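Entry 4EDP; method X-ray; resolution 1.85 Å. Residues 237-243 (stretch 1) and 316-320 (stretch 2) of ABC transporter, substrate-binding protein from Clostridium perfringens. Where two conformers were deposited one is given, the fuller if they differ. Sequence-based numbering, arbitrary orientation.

Stretch 1 237-243: SDFAFGT
Stretch 2, residues 316-320: KNLTY

What shape do the two stretches bring to the contact? Residues 238-243 form the first turns of a helix that continues beyond the stretch, with phi near -60° and psi near -42° throughout, while 316-320 has no regular secondary structure. Ser237, at phi/psi -72/162, is the N-cap: its p rotamer (chi1 69°) turns OG back to accept from Ala240 N at 3.1 Å. The first full helical turn closes with Phe241 N to Ser237 O at 2.9 Å, followed by a weak bond from Gly242 N to Asp238 O at 3.3 Å and one from Thr243 N to Phe239 O at 3.2 Å.

Which side chain makes the direct link? Asp238 does, its CA-to-CB bond directed toward the loop, with Asp238 CA 5.7 Å from Asn317 CA, which sets the register. With chi1 at 43° (p) and chi2 at 14°, the carboxylate reaches a partner in each stretch. Its OD1 accepts from Phe239 N at 2.7 Å, a bent bond with an angle of 131°, and OD2, also bonded elsewhere in the structure, accepts from Thr319 OG1 at 2.6 Å. The CA-to-CB bond of Thr319, buried at phi/psi -103/114, runs sideways, yet its m rotamer (chi1 -73°) places the hydroxyl on the carboxylate. This short bond is the sole direct hydrogen bond between the stretches, and a short acidic side chain suits a site where the carboxylate accepts from a helix amide and from a loop hydroxyl.

How does Asn317 fit against the helix? Its backbone is left-handed, phi/psi 73/3, a conformation asparagine tolerates better than most residues. CB leaves sideways, but chi1 -60° (m) and chi2 -31° bring the amide nearer the helix, so that OD1 lies 3.5 Å from Gly242 CA. The backbone O of Asn317 packs 3.7 Å from Asp238 CB. One water adds a bridge, donating to Asp238 O at 2.8 Å and, weakly, to Asn317 OD1 at 3.3 Å.

Why is glycine well placed at 242, and what stays outside? A CB there would point toward the loop and sit 2.8 Å from Asn317 ND2, a clash, so the bare CA leaves room for the amide. The whole contact is small, burying 219 Å² summed over both sides, most of it on Asn317 and Asp238. Phe239 (t, chi2 83°) and Leu318 (m, t) direct their CB atoms away. The CA-to-CB bond of Phe241 (t, chi2 66°) runs sideways, whereas Lys316 (t, t, p, t), bent at chi3, and Tyr320 (t, chi2 78°) make no contact.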

ATOM      1  N   SER A 237      -3.211  -3.370  -8.486  1.00 12.51           N
ATOM      2  CA  SER A 237      -3.470  -2.127  -7.795  1.00 12.66           C
ATOM      3  C   SER A 237      -4.272  -1.134  -8.616  1.00 13.21           C
ATOM      4  O   SER A 237      -4.368  -1.235  -9.846  1.00 14.08           O
ATOM      5  CB  SER A 237      -2.135  -1.477  -7.439  1.00 13.85           C
ATOM      6  OG  SER A 237      -1.460  -1.026  -8.621  1.00 15.24           O
ATOM      7  N   ASP A 238      -4.836  -0.160  -7.912  1.00 12.45           N
ATOM      8  CA  ASP A 238      -5.540   0.949  -8.512  1.00 14.06           C
ATOM      9  C   ASP A 238      -4.634   1.657  -9.529  1.00 14.56           C
ATOM     10  O   ASP A 238      -5.077   1.990 -10.638  1.00 14.12           O
ATOM     11  CB  ASP A 238      -6.032   1.916  -7.422  1.00 13.87           C
ATOM     12  CG  ASP A 238      -4.980   2.199  -6.320  1.00 18.00           C
ATOM     13  OD1 ASP A 238      -3.775   1.892  -6.469  1.00 20.45           O
ATOM     14  OD2 ASP A 238      -5.386   2.766  -5.288  1.00 22.72           O
ATOM     15  N   PHE A 239      -3.364   1.837  -9.179  1.00 14.76           N
ATOM     16  CA  PHE A 239      -2.410   2.477 -10.105  1.00 16.47           C
ATOM     17  C   PHE A 239      -2.264   1.663 -11.411  1.00 16.39           C
ATOM     18  O   PHE A 239      -2.270   2.219 -12.531  1.00 17.46           O
ATOM     19  CB  PHE A 239      -1.034   2.676  -9.449  1.00 18.45           C
ATOM     20  CG  PHE A 239      -0.014   3.281 -10.385  1.00 24.41           C
ATOM     21  CD1 PHE A 239       0.048   4.653 -10.572  1.00 29.56           C
ATOM     22  CD2 PHE A 239       0.855   2.476 -11.111  1.00 28.99           C
ATOM     23  CE1 PHE A 239       0.965   5.208 -11.463  1.00 31.91           C
ATOM     24  CE2 PHE A 239       1.772   3.024 -11.986  1.00 31.08           C
ATOM     25  CZ  PHE A 239       1.830   4.390 -12.163  1.00 32.13           C
ATOM     26  N   ALA A 240      -2.149   0.349 -11.257  1.00 14.93           N
ATOM     27  CA  ALA A 240      -1.997  -0.601 -12.365  1.00 15.67           C
ATOM     28  C   ALA A 240      -3.239  -0.605 -13.266  1.00 16.19           C
ATOM     29  O   ALA A 240      -3.114  -0.687 -14.501  1.00 16.75           O
ATOM     30  CB  ALA A 240      -1.700  -2.006 -11.833  1.00 15.97           C
ATOM     31  N   PHE A 241      -4.435  -0.498 -12.684  1.00 16.16           N
ATOM     32  CA  PHE A 241      -5.645  -0.431 -13.517  1.00 16.55           C
ATOM     33  C   PHE A 241      -5.540   0.776 -14.460  1.00 17.30           C
ATOM     34  O   PHE A 241      -5.899   0.717 -15.649  1.00 17.45           O
ATOM     35  CB  PHE A 241      -6.923  -0.376 -12.682  1.00 16.34           C
ATOM     36  CG  PHE A 241      -8.161  -0.195 -13.513  1.00 15.94           C
ATOM     37  CD1 PHE A 241      -8.563  -1.176 -14.375  1.00 16.34           C
ATOM     38  CD2 PHE A 241      -8.944   0.943 -13.403  1.00 19.94           C
ATOM     39  CE1 PHE A 241      -9.696  -1.027 -15.160  1.00 17.36           C
ATOM     40  CE2 PHE A 241     -10.079   1.098 -14.185  1.00 19.12           C
ATOM     41  CZ  PHE A 241     -10.449   0.118 -15.063  1.00 18.82           C
ATOM     42  N   GLY A 242      -5.038   1.884 -13.943  1.00 18.39           N
ATOM     43  CA  GLY A 242      -4.860   3.065 -14.795  1.00 19.70           C
ATOM     44  C   GLY A 242      -3.910   2.825 -15.964  1.00 20.68           C
ATOM     45  O   GLY A 242      -4.192   3.208 -17.118  1.00 21.90           O
ATOM     46  N   THR A 243      -2.787   2.184 -15.670  0.50 20.71           N
ATOM     47  CA  THR A 243      -1.781   1.892 -16.682  0.50 21.38           C
ATOM     48  C   THR A 243      -2.302   0.904 -17.736  0.50 20.76           C
ATOM     49  O   THR A 243      -2.109   1.098 -18.932  0.50 21.35           O
ATOM     50  CB  THR A 243      -0.511   1.324 -16.027  0.50 21.77           C
ATOM     51  OG1 THR A 243      -0.032   2.237 -15.024  0.50 23.46           O
ATOM     52  CG2 THR A 243       0.572   1.089 -17.071  0.50 23.72           C
ATOM     53  N   LYS A 316      -9.677   9.927 -10.255  1.00 34.73           N
ATOM     54  CA  LYS A 316      -9.447   8.949 -11.285  1.00 35.38           C
ATOM     55  C   LYS A 316      -8.166   8.209 -10.931  1.00 34.14           C
ATOM     56  O   LYS A 316      -7.106   8.814 -10.697  1.00 36.17           O
ATOM     57  CB  LYS A 316      -9.313   9.631 -12.649  1.00 37.04           C
ATOM     58  CG  LYS A 316      -9.215   8.664 -13.815  1.00 39.32           C
ATOM     59  CD  LYS A 316      -9.166   9.386 -15.149  1.00 44.48           C
ATOM     60  CE  LYS A 316      -7.935  10.281 -15.275  1.00 47.16           C
ATOM     61  NZ  LYS A 316      -7.894  10.972 -16.597  1.00 50.96           N
ATOM     62  N   ASN A 317      -8.281   6.895 -10.854  1.00 33.28           N
ATOM     63  CA  ASN A 317      -7.164   6.018 -10.505  1.00 31.27           C
ATOM     64  C   ASN A 317      -6.753   6.059  -9.025  1.00 28.89           C
ATOM     65  O   ASN A 317      -5.788   5.420  -8.620  1.00 28.42           O
ATOM     66  CB  ASN A 317      -5.978   6.249 -11.433  1.00 32.60           C
ATOM     67  CG  ASN A 317      -6.326   5.980 -12.888  1.00 35.37           C
ATOM     68  OD1 ASN A 317      -7.179   5.134 -13.200  1.00 34.55           O
ATOM     69  ND2 ASN A 317      -5.665   6.694 -13.784  1.00 38.20           N
ATOM     70  N   LEU A 318      -7.478   6.819  -8.217  1.00 26.68           N
ATOM     71  CA  LEU A 318      -7.204   6.814  -6.788  1.00 23.86           C
ATOM     72  C   LEU A 318      -8.184   5.854  -6.163  1.00 22.09           C
ATOM     73  O   LEU A 318      -9.144   5.416  -6.814  1.00 23.63           O
ATOM     74  CB  LEU A 318      -7.432   8.195  -6.167  1.00 22.61           C
ATOM     75  CG  LEU A 318      -6.480   9.284  -6.632  1.00 24.06           C
ATOM     76  CD1 LEU A 318      -6.722  10.534  -5.806  1.00 25.47           C
ATOM     77  CD2 LEU A 318      -5.055   8.822  -6.494  1.00 26.16           C
ATOM     78  N   THR A 319      -7.948   5.518  -4.902  1.00 18.99           N
ATOM     79  CA  THR A 319      -8.888   4.701  -4.158  1.00 19.03           C
ATOM     80  C   THR A 319      -9.632   5.685  -3.256  1.00 18.79           C
ATOM     81  O   THR A 319      -9.049   6.274  -2.346  1.00 18.26           O
ATOM     82  CB  THR A 319      -8.201   3.596  -3.376  1.00 19.17           C
ATOM     83  OG1 THR A 319      -7.754   2.600  -4.317  1.00 20.44           O
ATOM     84  CG2 THR A 319      -9.190   2.978  -2.373  1.00 19.77           C
ATOM     85  N   TYR A 320     -10.925   5.846  -3.513  1.00 17.77           N
ATOM     86  CA  TYR A 320     -11.702   6.871  -2.832  1.00 18.72           C
ATOM     87  C   TYR A 320     -13.154   6.491  -2.804  1.00 19.33           C
ATOM     88  O   TYR A 320     -13.708   6.036  -3.819  1.00 20.00           O
ATOM     89  CB  TYR A 320     -11.556   8.149  -3.663  1.00 21.10           C
ATOM     90  CG  TYR A 320     -12.251   9.373  -3.131  1.00 23.97           C
ATOM     91  CD1 TYR A 320     -11.703  10.088  -2.083  1.00 28.00           C
ATOM     92  CD2 TYR A 320     -13.428   9.829  -3.692  1.00 28.96           C
ATOM     93  CE1 TYR A 320     -12.321  11.221  -1.599  1.00 32.41           C
ATOM     94  CE2 TYR A 320     -14.056  10.965  -3.211  1.00 32.81           C
ATOM     95  CZ  TYR A 320     -13.490  11.655  -2.172  1.00 33.81           C
ATOM     96  OH  TYR A 320     -14.091  12.784  -1.674  1.00 42.58           O
TER
HETATM   97  O   HOH W   1      -7.696   2.863 -10.858  1.00 25.92           O